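Local coordinates for NOL1/NOP2/sun family protein (Enterococcus faecium, PDB 3M4X) that probably methylates cytosine in ribosomal RNA, using S-adenosylmethionine as methyl donor, at residues A[236-239]-A[240-243]; A[376-380]-A[381-385]; A[79-83]-A[84-88]; A[22-25]-A[26-30]. One frame throughout, in Å; residues are numbered along the deposited sequence.

Overall arrangement
All four contacts are local, between residues a few positions apart. Contacts 1 and 3 are buried turns, but K15, S186 and R284 hold the carboxylates of contact 1, whereas in contact 3 outside side chains hold the carbonyls and E87 OE1 has no polar partner. Contacts 2 and 4 keep one apolar side inside and a polar side in solvent. Contact 1 lies in the Rossmann-like methyltransferase region, contact 2 is a hairpin in the first C-terminal region, and contacts 3 and 4 belong to the N-terminal RsmF region, their centres about 38 Å apart. Contacts 1 and 4 meet directly, F237 against F27. Contact 2 lies across the chain's centre, about 60 Å from contact 4 between centres.

Contact 1. Residues A[236-239]-A[240-243]; sequences TFAP and EENE
A238 and P239 start two overlapping beta turns with E241 and N242, in the loop that leads from strand 228-234 to helix 243-252 of the Rossmann-like methyltransferase fold. The run TFAPEENE follows the Thr-Cys pair of motif VI in this family. Two backbone bonds define the turns: E241 N donates to A238 O at 3.1 Å and N242 N to P239 O at 3.0 Å. Both donors sit well above the plane of the carbonyl they reach, as suits tight turns of type I geometry. Three glutamates lean on the first four residues, E240 and E243 bent at chi2, E241 extended. The E241 side chain crosses T236 at about a right angle, and its OE1 rests 3.5 Å from T236 CG2. That oxygen also bonds to S186 OG, which T236 OG1 shares, and this tie fixes the carboxylate beside the methyl group. E240 (chi2 80°) doubles back alongside P239, putting OE1 3.4 Å from A238 CB. The same oxygen forms a salt bridge with K15 of helix 10-20, which itself lies against A238 and P239. E243 OE1 lies 3.6 Å from P239 CA, while OE2 makes a salt bridge to R284 and accepts from R270 N. Apolar cover is supplied by W273, which touches P239 and E243, while L207 and C209 of helix 205-222 cover E240 and E241. The assignment of the OD1 and ND2 ends of N242 is doubtful: as modelled, N242 OD1 stands 3.1 Å from T236 O and 3.3 Å from A238 O.

Contact 2. Residues A[376-380]-A[381-385]; sequences DFKKN and RFEPS
R381 carries its CG between its own backbone N and carbonyl carbon (chi1 64°), and from there its extended chain slants across K378, its partner in a tight beta hairpin, and lies alongside K379. Strands 372-378 and 381-384 are joined here by a type II turn from K378 to R381. The hairpin is pinned by K378 N to R381 O at 2.7 Å, with a weak return bond from R381 N to K378 O, and by a reciprocal pair between D376 and E383. F377 and F382 form the intervening non-hydrogen-bonded pair. F382 has CG anti to its backbone N (chi1 171°), which turns the ring's edge onto one face of F377: the centroids are 5.3 Å apart and the planes meet at 62°. This aromatic side packs inward, F377 against Q326 and L329 of helix 324-336 and F382 against W330 and F333. The other side, with D376, K378, R381 and E383, is polar. There K378 CB sits at the guanidinium edge, while K379 CG covers part of one face. E383 OE2 lies 3.4 Å from R381 NE, well out of the guanidinium plane: a salt bridge of charges only, with no N-H pointing at the oxygen. D376 OD1 turns instead to H351 ND1 of the neighbouring strand. K378 NZ stops 4.0 Å from E383 OE1, beyond salt-bridge distance.

Contact 3. Residues A[79-83]-A[84-88]; sequences SFLHQ and AGYEY
A Schellman motif ends the short helix 80-83, with L81 and H82 giving their carbonyls to the backbone that turns away after A84. G85 has positive phi (79°) and is the C-prime residue. The last helical bond runs from A84 N to F80 O at 3.0 Å. Two closing bonds follow: Y86 N reaches L81 O at 2.7 Å, nearly along the C=O axis, and G85 N reaches H82 O at 3.1 Å from well above the carbonyl plane. L81 O is also met by Y86 CB at 3.2 Å, a close approach at the root of the tyrosine side chain. The apolar part is carried by L81, whose CD2 lies 4.1 Å from Y86 CB while CD1 and CB lie against the end of E87. E87 extends fully from CG, which carries its carboxylate across the leucine, OE1 to CD1 and CD to CB. The turn is held by the rest of the fold as well: R152 NH1 bonds to both H82 O and E87 O, K46 NZ to A84 O, and Y86 OH to P47 O. Q83 bends at chi2 and points away, its amide gripped by Y386, W408 and the carbonyl of V435, so the helix end is tied to the C-terminal part of the chain. E87 OE1, 3.5 Å from L81 CD1, is buried without a polar partner in the model. An oxygen so placed against leucine could raise the pKa of E87, though H57 also touches this side chain.

Contact 4. Residues A[22-25]-A[26-30]; sequences EEAS and DFFSA
E23, A24 and S25 each give a carbonyl to the residue four further on, the regular alpha-helical pattern of the start of helix 24-33, which belongs to the N-terminal RsmF region. F28 N meets A24 O at 2.9 Å and S29 N meets S25 O at the same distance, whereas F27 N reaches E23 O at a longer 3.3 Å. The phenylalanines leave the helix differently. With chi1 at 176°, F27 swings its CG to the side of its carbonyl carbon, and the ring leads away from A24 into a set of edge-to-face partners, W286 and F237. F28 has CG beside its backbone N (chi1 -60°), and its ring folds back over the preceding turn, one face set toward A24 O; A24 CB touches F28 CE1 at 3.8 Å. I13 and R17 of helix 10-20 pack on F28, so this side joins the first two helices. The opposite, polar side bears S25, D26 and S29, exposed. E23 is stretched out to a salt bridge with R270 and a hydrogen bond between its OE2 and H288 NE2. D26 OD2 lies 3.5 Å from E23 O.

Contact 1. Residues A[236-239]-A[240-243]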
loop_
_atom_site.group_PDB
_atom_site.type_symbol
_atom_site.label_atom_id
_atom_site.label_comp_id
_atom_site.label_asym_id
_atom_site.label_seq_id
_atom_site.Cartn_x
_atom_site.Cartn_y
_atom_site.Cartn_z
ATOM N N THR A 236 -13.987 -6.522 -10.300
ATOM C CA THR A 236 -15.094 -6.696 -11.214
ATOM C C THR A 236 -15.445 -8.165 -11.240
ATOM O O THR A 236 -14.648 -9.004 -10.815
ATOM C CB THR A 236 -14.756 -6.210 -12.635
ATOM O OG1 THR A 236 -15.971 -6.026 -13.371
ATOM C CG2 THR A 236 -13.846 -7.222 -13.376
ATOM N N PHE A 237 -16.635 -8.469 -11.742
ATOM C CA PHE A 237 -17.140 -9.839 -11.760
ATOM C C PHE A 237 -16.943 -10.519 -13.114
ATOM O O PHE A 237 -17.034 -11.745 -13.219
ATOM C CB PHE A 237 -18.639 -9.866 -11.391
ATOM C CG PHE A 237 -18.945 -9.274 -10.045
ATOM C CD1 PHE A 237 -19.613 -8.059 -9.939
ATOM C CD2 PHE A 237 -18.558 -9.924 -8.885
ATOM C CE1 PHE A 237 -19.896 -7.506 -8.696
ATOM C CE2 PHE A 237 -18.826 -9.375 -7.637
ATOM C CZ PHE A 237 -19.502 -8.164 -7.542
ATOM N N ALA A 238 -16.677 -9.731 -14.150
ATOM C CA ALA A 238 -16.658 -10.272 -15.512
ATOM C C ALA A 238 -15.654 -11.399 -15.712
ATOM O O ALA A 238 -14.482 -11.267 -15.351
ATOM C CB ALA A 238 -16.428 -9.162 -16.533
ATOM N N PRO A 239 -16.122 -12.525 -16.277
ATOM C CA PRO A 239 -15.218 -13.595 -16.709
ATOM C C PRO A 239 -14.143 -13.038 -17.622
ATOM O O PRO A 239 -12.994 -13.452 -17.516
ATOM C CB PRO A 239 -16.136 -14.532 -17.507
ATOM C CG PRO A 239 -17.504 -14.332 -16.845
ATOM C CD PRO A 239 -17.546 -12.874 -16.477
ATOM N N GLU A 240 -14.511 -12.112 -18.507
ATOM C CA GLU A 240 -13.562 -11.600 -19.493
ATOM C C GLU A 240 -12.308 -11.023 -18.831
ATOM O O GLU A 240 -11.234 -11.060 -19.409
ATOM C CB GLU A 240 -14.214 -10.569 -20.421
ATOM C CG GLU A 240 -15.315 -11.137 -21.337
ATOM C CD GLU A 240 -16.657 -11.291 -20.619
ATOM O OE1 GLU A 240 -16.753 -10.948 -19.421
ATOM O OE2 GLU A 240 -17.623 -11.756 -21.253
ATOM N N GLU A 241 -12.450 -10.523 -17.605
ATOM C CA GLU A 241 -11.338 -9.895 -16.888
ATOM C C GLU A 241 -10.718 -10.763 -15.799
ATOM O O GLU A 241 -9.691 -10.411 -15.232
ATOM C CB GLU A 241 -11.783 -8.565 -16.290
ATOM C CG GLU A 241 -12.227 -7.582 -17.337
ATOM C CD GLU A 241 -12.990 -6.442 -16.751
ATOM O OE1 GLU A 241 -14.241 -6.470 -16.811
ATOM O OE2 GLU A 241 -12.337 -5.521 -16.216
ATOM N N ASN A 242 -11.347 -11.896 -15.520
ATOM C CA ASN A 242 -10.915 -12.778 -14.455
ATOM C C ASN A 242 -10.443 -14.133 -14.985
ATOM O O ASN A 242 -9.269 -14.294 -15.323
ATOM C CB ASN A 242 -12.043 -12.957 -13.435
ATOM C CG ASN A 242 -12.492 -11.632 -12.806
ATOM O OD1 ASN A 242 -13.581 -11.540 -12.232
ATOM N ND2 ASN A 242 -11.657 -10.606 -12.916
ATOM N N GLU A 243 -11.340 -15.112 -15.047
ATOM C CA GLU A 243 -10.952 -16.451 -15.509
ATOM C C GLU A 243 -10.340 -16.456 -16.912
ATOM O O GLU A 243 -9.497 -17.298 -17.216
ATOM C CB GLU A 243 -12.132 -17.435 -15.492
ATOM C CG GLU A 243 -12.637 -17.836 -14.118
ATOM C CD GLU A 243 -13.675 -16.865 -13.559
ATOM O OE1 GLU A 243 -13.903 -15.814 -14.192
ATOM O OE2 GLU A 243 -14.256 -17.151 -12.483
#

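Contact 2. Residues A[376-380]-A[381-385]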
loop_
_atom_site.group_PDB
_atom_site.type_symbol
_atom_site.label_atom_id
_atom_site.label_comp_id
_atom_site.label_asym_id
_atom_site.label_seq_id
_atom_site.Cartn_x
_atom_site.Cartn_y
_atom_site.Cartn_z
ATOM N N ASP A 376 16.273 17.269 5.932
ATOM C CA ASP A 376 16.726 18.270 4.973
ATOM C C ASP A 376 17.852 19.113 5.538
ATOM O O ASP A 376 17.823 19.526 6.700
ATOM C CB ASP A 376 15.584 19.202 4.566
ATOM C CG ASP A 376 14.489 18.481 3.823
ATOM O OD1 ASP A 376 14.800 17.451 3.197
ATOM O OD2 ASP A 376 13.326 18.935 3.863
ATOM N N PHE A 377 18.842 19.375 4.699
ATOM C CA PHE A 377 19.891 20.308 5.047
ATOM C C PHE A 377 19.412 21.711 4.726
ATOM O O PHE A 377 18.723 21.930 3.729
ATOM C CB PHE A 377 21.148 20.003 4.248
ATOM C CG PHE A 377 21.745 18.656 4.542
ATOM C CD1 PHE A 377 21.642 17.623 3.616
ATOM C CD2 PHE A 377 22.428 18.428 5.731
ATOM C CE1 PHE A 377 22.202 16.394 3.867
ATOM C CE2 PHE A 377 22.995 17.200 5.993
ATOM C CZ PHE A 377 22.877 16.180 5.062
ATOM N N LYS A 378 19.759 22.661 5.584
ATOM C CA LYS A 378 19.474 24.057 5.299
ATOM C C LYS A 378 20.680 24.920 5.640
ATOM O O LYS A 378 21.823 24.457 5.580
ATOM C CB LYS A 378 18.220 24.528 6.043
ATOM C CG LYS A 378 16.943 23.861 5.553
ATOM C CD LYS A 378 15.705 24.618 5.989
ATOM C CE LYS A 378 14.443 23.948 5.466
ATOM N NZ LYS A 378 13.215 24.716 5.820
ATOM N N LYS A 379 20.420 26.173 5.987
ATOM C CA LYS A 379 21.475 27.102 6.369
ATOM C C LYS A 379 22.266 26.569 7.563
ATOM O O LYS A 379 21.817 26.655 8.708
ATOM C CB LYS A 379 20.861 28.470 6.681
ATOM C CG LYS A 379 19.351 28.500 6.459
ATOM C CD LYS A 379 18.826 29.900 6.184
ATOM C CE LYS A 379 17.356 29.851 5.779
ATOM N NZ LYS A 379 16.845 31.179 5.342
ATOM N N ASN A 380 23.435 25.998 7.276
ATOM C CA ASN A 380 24.336 25.467 8.300
ATOM C C ASN A 380 23.693 24.457 9.252
ATOM O O ASN A 380 24.121 24.323 10.398
ATOM C CB ASN A 380 24.951 26.610 9.118
ATOM C CG ASN A 380 25.609 27.665 8.249
ATOM O OD1 ASN A 380 26.068 27.380 7.142
ATOM N ND2 ASN A 380 25.660 28.895 8.751
ATOM N N ARG A 381 22.678 23.739 8.780
ATOM C CA ARG A 381 21.916 22.864 9.665
ATOM C C ARG A 381 21.297 21.657 8.954
ATOM O O ARG A 381 21.012 21.693 7.750
ATOM C CB ARG A 381 20.804 23.666 10.346
ATOM C CG ARG A 381 19.795 24.202 9.349
ATOM C CD ARG A 381 18.764 25.123 9.961
ATOM N NE ARG A 381 17.904 25.673 8.916
ATOM C CZ ARG A 381 17.050 26.675 9.092
ATOM N NH1 ARG A 381 16.936 27.250 10.280
ATOM N NH2 ARG A 381 16.312 27.106 8.078
ATOM N N PHE A 382 21.097 20.589 9.719
ATOM C CA PHE A 382 20.308 19.448 9.274
ATOM C C PHE A 382 19.011 19.364 10.077
ATOM O O PHE A 382 19.029 19.473 11.301
ATOM C CB PHE A 382 21.088 18.146 9.425
ATOM C CG PHE A 382 20.256 16.914 9.186
ATOM C CD1 PHE A 382 20.088 16.412 7.907
ATOM C CD2 PHE A 382 19.630 16.263 10.246
ATOM C CE1 PHE A 382 19.310 15.277 7.691
ATOM C CE2 PHE A 382 18.869 15.137 10.036
ATOM C CZ PHE A 382 18.704 14.639 8.760
ATOM N N GLU A 383 17.895 19.167 9.383
ATOM C CA GLU A 383 16.605 19.051 10.042
ATOM C C GLU A 383 15.986 17.683 9.781
ATOM O O GLU A 383 15.802 17.292 8.640
ATOM C CB GLU A 383 15.674 20.169 9.581
ATOM C CG GLU A 383 16.209 21.557 9.908
ATOM C CD GLU A 383 15.183 22.658 9.686
ATOM O OE1 GLU A 383 14.179 22.413 8.975
ATOM O OE2 GLU A 383 15.383 23.769 10.226
ATOM N N PRO A 384 15.677 16.945 10.852
ATOM C CA PRO A 384 15.126 15.595 10.744
ATOM C C PRO A 384 13.723 15.679 10.136
ATOM O O PRO A 384 13.053 16.712 10.260
ATOM C CB PRO A 384 15.028 15.126 12.205
ATOM C CG PRO A 384 15.645 16.217 13.034
ATOM C CD PRO A 384 15.636 17.456 12.231
ATOM N N SER A 385 13.274 14.600 9.505
ATOM C CA SER A 385 12.016 14.632 8.766
ATOM C C SER A 385 10.844 13.992 9.502
ATOM O O SER A 385 11.013 13.206 10.441
ATOM C CB SER A 385 12.182 13.900 7.445
ATOM O OG SER A 385 12.406 12.529 7.716
#

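Contact 3. Residues A[79-83]-A[84-88]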
loop_
_atom_site.group_PDB
_atom_site.type_symbol
_atom_site.label_atom_id
_atom_site.label_comp_id
_atom_site.label_asym_id
_atom_site.label_seq_id
_atom_site.Cartn_x
_atom_site.Cartn_y
_atom_site.Cartn_z
ATOM N N SER A 79 -8.137 12.272 13.467
ATOM C CA SER A 79 -7.533 11.996 14.767
ATOM C C SER A 79 -6.118 11.431 14.658
ATOM O O SER A 79 -5.571 11.308 13.556
ATOM C CB SER A 79 -8.410 11.118 15.657
ATOM O OG SER A 79 -8.133 11.385 17.031
ATOM N N PHE A 80 -5.538 11.088 15.808
ATOM C CA PHE A 80 -4.109 10.819 15.883
ATOM C C PHE A 80 -3.708 9.412 15.455
ATOM O O PHE A 80 -2.591 9.229 14.955
ATOM C CB PHE A 80 -3.548 11.155 17.273
ATOM C CG PHE A 80 -4.265 10.480 18.387
ATOM C CD1 PHE A 80 -3.961 9.173 18.731
ATOM C CD2 PHE A 80 -5.243 11.146 19.099
ATOM C CE1 PHE A 80 -4.631 8.534 19.759
ATOM C CE2 PHE A 80 -5.918 10.515 20.141
ATOM C CZ PHE A 80 -5.608 9.210 20.472
ATOM N N LEU A 81 -4.590 8.424 15.644
ATOM C CA LEU A 81 -4.265 7.072 15.176
ATOM C C LEU A 81 -4.105 7.071 13.653
ATOM O O LEU A 81 -3.260 6.371 13.100
ATOM C CB LEU A 81 -5.319 6.044 15.597
ATOM C CG LEU A 81 -5.480 5.729 17.086
ATOM C CD1 LEU A 81 -6.706 4.829 17.325
ATOM C CD2 LEU A 81 -4.237 5.102 17.687
ATOM N N HIS A 82 -4.930 7.856 12.977
ATOM C CA HIS A 82 -4.814 7.958 11.540
ATOM C C HIS A 82 -3.632 8.807 11.107
ATOM O O HIS A 82 -2.897 8.409 10.211
ATOM C CB HIS A 82 -6.085 8.509 10.891
ATOM C CG HIS A 82 -5.926 8.770 9.425
ATOM N ND1 HIS A 82 -5.431 9.959 8.929
ATOM C CD2 HIS A 82 -6.134 7.973 8.351
ATOM C CE1 HIS A 82 -5.364 9.891 7.612
ATOM N NE2 HIS A 82 -5.787 8.695 7.236
ATOM N N GLN A 83 -3.476 9.983 11.717
ATOM C CA GLN A 83 -2.365 10.884 11.391
ATOM C C GLN A 83 -1.006 10.190 11.494
ATOM O O GLN A 83 -0.144 10.366 10.635
ATOM C CB GLN A 83 -2.386 12.130 12.291
ATOM C CG GLN A 83 -1.109 12.989 12.247
ATOM C CD GLN A 83 -0.088 12.608 13.325
ATOM O OE1 GLN A 83 -0.458 12.333 14.472
ATOM N NE2 GLN A 83 1.207 12.595 12.957
ATOM N N ALA A 84 -0.832 9.390 12.539
ATOM C CA ALA A 84 0.454 8.752 12.816
ATOM C C ALA A 84 0.628 7.415 12.127
ATOM O O ALA A 84 1.599 6.716 12.401
ATOM C CB ALA A 84 0.649 8.577 14.313
ATOM N N GLY A 85 -0.333 7.046 11.280
ATOM C CA GLY A 85 -0.240 5.821 10.502
ATOM C C GLY A 85 -0.581 4.527 11.219
ATOM O O GLY A 85 -0.110 3.465 10.822
ATOM N N TYR A 86 -1.402 4.608 12.263
ATOM C CA TYR A 86 -1.765 3.420 13.030
ATOM C C TYR A 86 -2.996 2.752 12.438
ATOM O O TYR A 86 -3.402 1.678 12.864
ATOM C CB TYR A 86 -1.983 3.767 14.518
ATOM C CG TYR A 86 -0.684 3.778 15.312
ATOM C CD1 TYR A 86 0.347 4.637 14.978
ATOM C CD2 TYR A 86 -0.491 2.899 16.374
ATOM C CE1 TYR A 86 1.564 4.632 15.703
ATOM C CE2 TYR A 86 0.690 2.887 17.101
ATOM C CZ TYR A 86 1.714 3.754 16.762
ATOM O OH TYR A 86 2.875 3.727 17.485
ATOM N N GLU A 87 -3.595 3.409 11.460
ATOM C CA GLU A 87 -4.771 2.867 10.797
ATOM C C GLU A 87 -4.736 3.220 9.340
ATOM O O GLU A 87 -4.375 4.338 8.973
ATOM C CB GLU A 87 -6.058 3.413 11.401
ATOM C CG GLU A 87 -6.209 3.079 12.856
ATOM C CD GLU A 87 -7.490 3.605 13.437
ATOM O OE1 GLU A 87 -7.865 3.107 14.509
ATOM O OE2 GLU A 87 -8.120 4.498 12.827
ATOM N N TYR A 88 -5.096 2.242 8.520
ATOM C CA TYR A 88 -5.264 2.448 7.092
ATOM C C TYR A 88 -6.655 1.948 6.739
ATOM O O TYR A 88 -6.971 0.776 6.961
ATOM C CB TYR A 88 -4.214 1.662 6.297
ATOM C CG TYR A 88 -4.021 2.195 4.906
ATOM C CD1 TYR A 88 -2.999 3.093 4.630
ATOM C CD2 TYR A 88 -4.877 1.826 3.864
ATOM C CE1 TYR A 88 -2.825 3.603 3.364
ATOM C CE2 TYR A 88 -4.705 2.334 2.590
ATOM C CZ TYR A 88 -3.679 3.226 2.351
ATOM O OH TYR A 88 -3.488 3.747 1.097
#

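Contact 4. Residues A[22-25]-A[26-30]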
loop_
_atom_site.group_PDB
_atom_site.type_symbol
_atom_site.label_atom_id
_atom_site.label_comp_id
_atom_site.label_asym_id
_atom_site.label_seq_id
_atom_site.Cartn_x
_atom_site.Cartn_y
_atom_site.Cartn_z
ATOM N N GLU A 22 -30.230 -18.792 -11.418
ATOM C CA GLU A 22 -31.196 -18.380 -10.407
ATOM C C GLU A 22 -30.508 -17.627 -9.285
ATOM O O GLU A 22 -31.140 -16.886 -8.523
ATOM C CB GLU A 22 -31.951 -19.585 -9.846
ATOM C CG GLU A 22 -31.095 -20.532 -9.033
ATOM C CD GLU A 22 -31.921 -21.603 -8.350
ATOM O OE1 GLU A 22 -31.341 -22.639 -7.963
ATOM O OE2 GLU A 22 -33.151 -21.411 -8.206
ATOM N N GLU A 23 -29.202 -17.834 -9.195
ATOM C CA GLU A 23 -28.380 -17.140 -8.231
ATOM C C GLU A 23 -28.423 -15.633 -8.504
ATOM O O GLU A 23 -28.192 -14.808 -7.609
ATOM C CB GLU A 23 -26.946 -17.675 -8.311
ATOM C CG GLU A 23 -26.011 -17.101 -7.283
ATOM C CD GLU A 23 -24.664 -17.783 -7.274
ATOM O OE1 GLU A 23 -24.450 -18.709 -8.083
ATOM O OE2 GLU A 23 -23.811 -17.387 -6.452
ATOM N N ALA A 24 -28.726 -15.281 -9.747
ATOM C CA ALA A 24 -28.700 -13.889 -10.181
ATOM C C ALA A 24 -29.533 -12.970 -9.282
ATOM O O ALA A 24 -29.139 -11.829 -9.018
ATOM C CB ALA A 24 -29.154 -13.776 -11.628
ATOM N N SER A 25 -30.680 -13.465 -8.822
ATOM C CA SER A 25 -31.577 -12.672 -7.973
ATOM C C SER A 25 -30.954 -12.202 -6.671
ATOM O O SER A 25 -31.075 -11.030 -6.302
ATOM C CB SER A 25 -32.866 -13.442 -7.668
ATOM O OG SER A 25 -33.605 -13.649 -8.853
ATOM N N ASP A 26 -30.314 -13.116 -5.956
ATOM C CA ASP A 26 -29.628 -12.750 -4.717
ATOM C C ASP A 26 -28.526 -11.734 -5.009
ATOM O O ASP A 26 -28.302 -10.809 -4.239
ATOM C CB ASP A 26 -29.069 -13.999 -4.034
ATOM C CG ASP A 26 -30.102 -15.107 -3.938
ATOM O OD1 ASP A 26 -30.760 -15.226 -2.883
ATOM O OD2 ASP A 26 -30.279 -15.846 -4.937
ATOM N N PHE A 27 -27.880 -11.899 -6.157
ATOM C CA PHE A 27 -26.779 -11.044 -6.579
ATOM C C PHE A 27 -27.228 -9.608 -6.800
ATOM O O PHE A 27 -26.614 -8.675 -6.272
ATOM C CB PHE A 27 -26.138 -11.626 -7.846
ATOM C CG PHE A 27 -25.047 -10.780 -8.437
ATOM C CD1 PHE A 27 -23.939 -10.415 -7.680
ATOM C CD2 PHE A 27 -25.104 -10.390 -9.772
ATOM C CE1 PHE A 27 -22.925 -9.651 -8.232
ATOM C CE2 PHE A 27 -24.091 -9.629 -10.341
ATOM C CZ PHE A 27 -23.000 -9.255 -9.564
ATOM N N PHE A 28 -28.293 -9.429 -7.576
ATOM C CA PHE A 28 -28.830 -8.096 -7.853
ATOM C C PHE A 28 -29.385 -7.497 -6.582
ATOM O O PHE A 28 -29.277 -6.292 -6.351
ATOM C CB PHE A 28 -29.956 -8.143 -8.890
ATOM C CG PHE A 28 -29.545 -8.705 -10.224
ATOM C CD1 PHE A 28 -30.393 -9.557 -10.921
ATOM C CD2 PHE A 28 -28.318 -8.380 -10.785
ATOM C CE1 PHE A 28 -30.019 -10.086 -12.167
ATOM C CE2 PHE A 28 -27.935 -8.903 -12.030
ATOM C CZ PHE A 28 -28.790 -9.760 -12.722
ATOM N N SER A 29 -29.998 -8.350 -5.769
ATOM C CA SER A 29 -30.615 -7.935 -4.512
ATOM C C SER A 29 -29.531 -7.455 -3.532
ATOM O O SER A 29 -29.747 -6.524 -2.750
ATOM C CB SER A 29 -31.438 -9.097 -3.947
ATOM O OG SER A 29 -31.860 -8.875 -2.624
ATOM N N ALA A 30 -28.349 -8.071 -3.601
ATOM C CA ALA A 30 -27.231 -7.617 -2.792
ATOM C C ALA A 30 -26.773 -6.277 -3.324
ATOM O O ALA A 30 -26.506 -5.360 -2.565
ATOM C CB ALA A 30 -26.093 -8.616 -2.829
#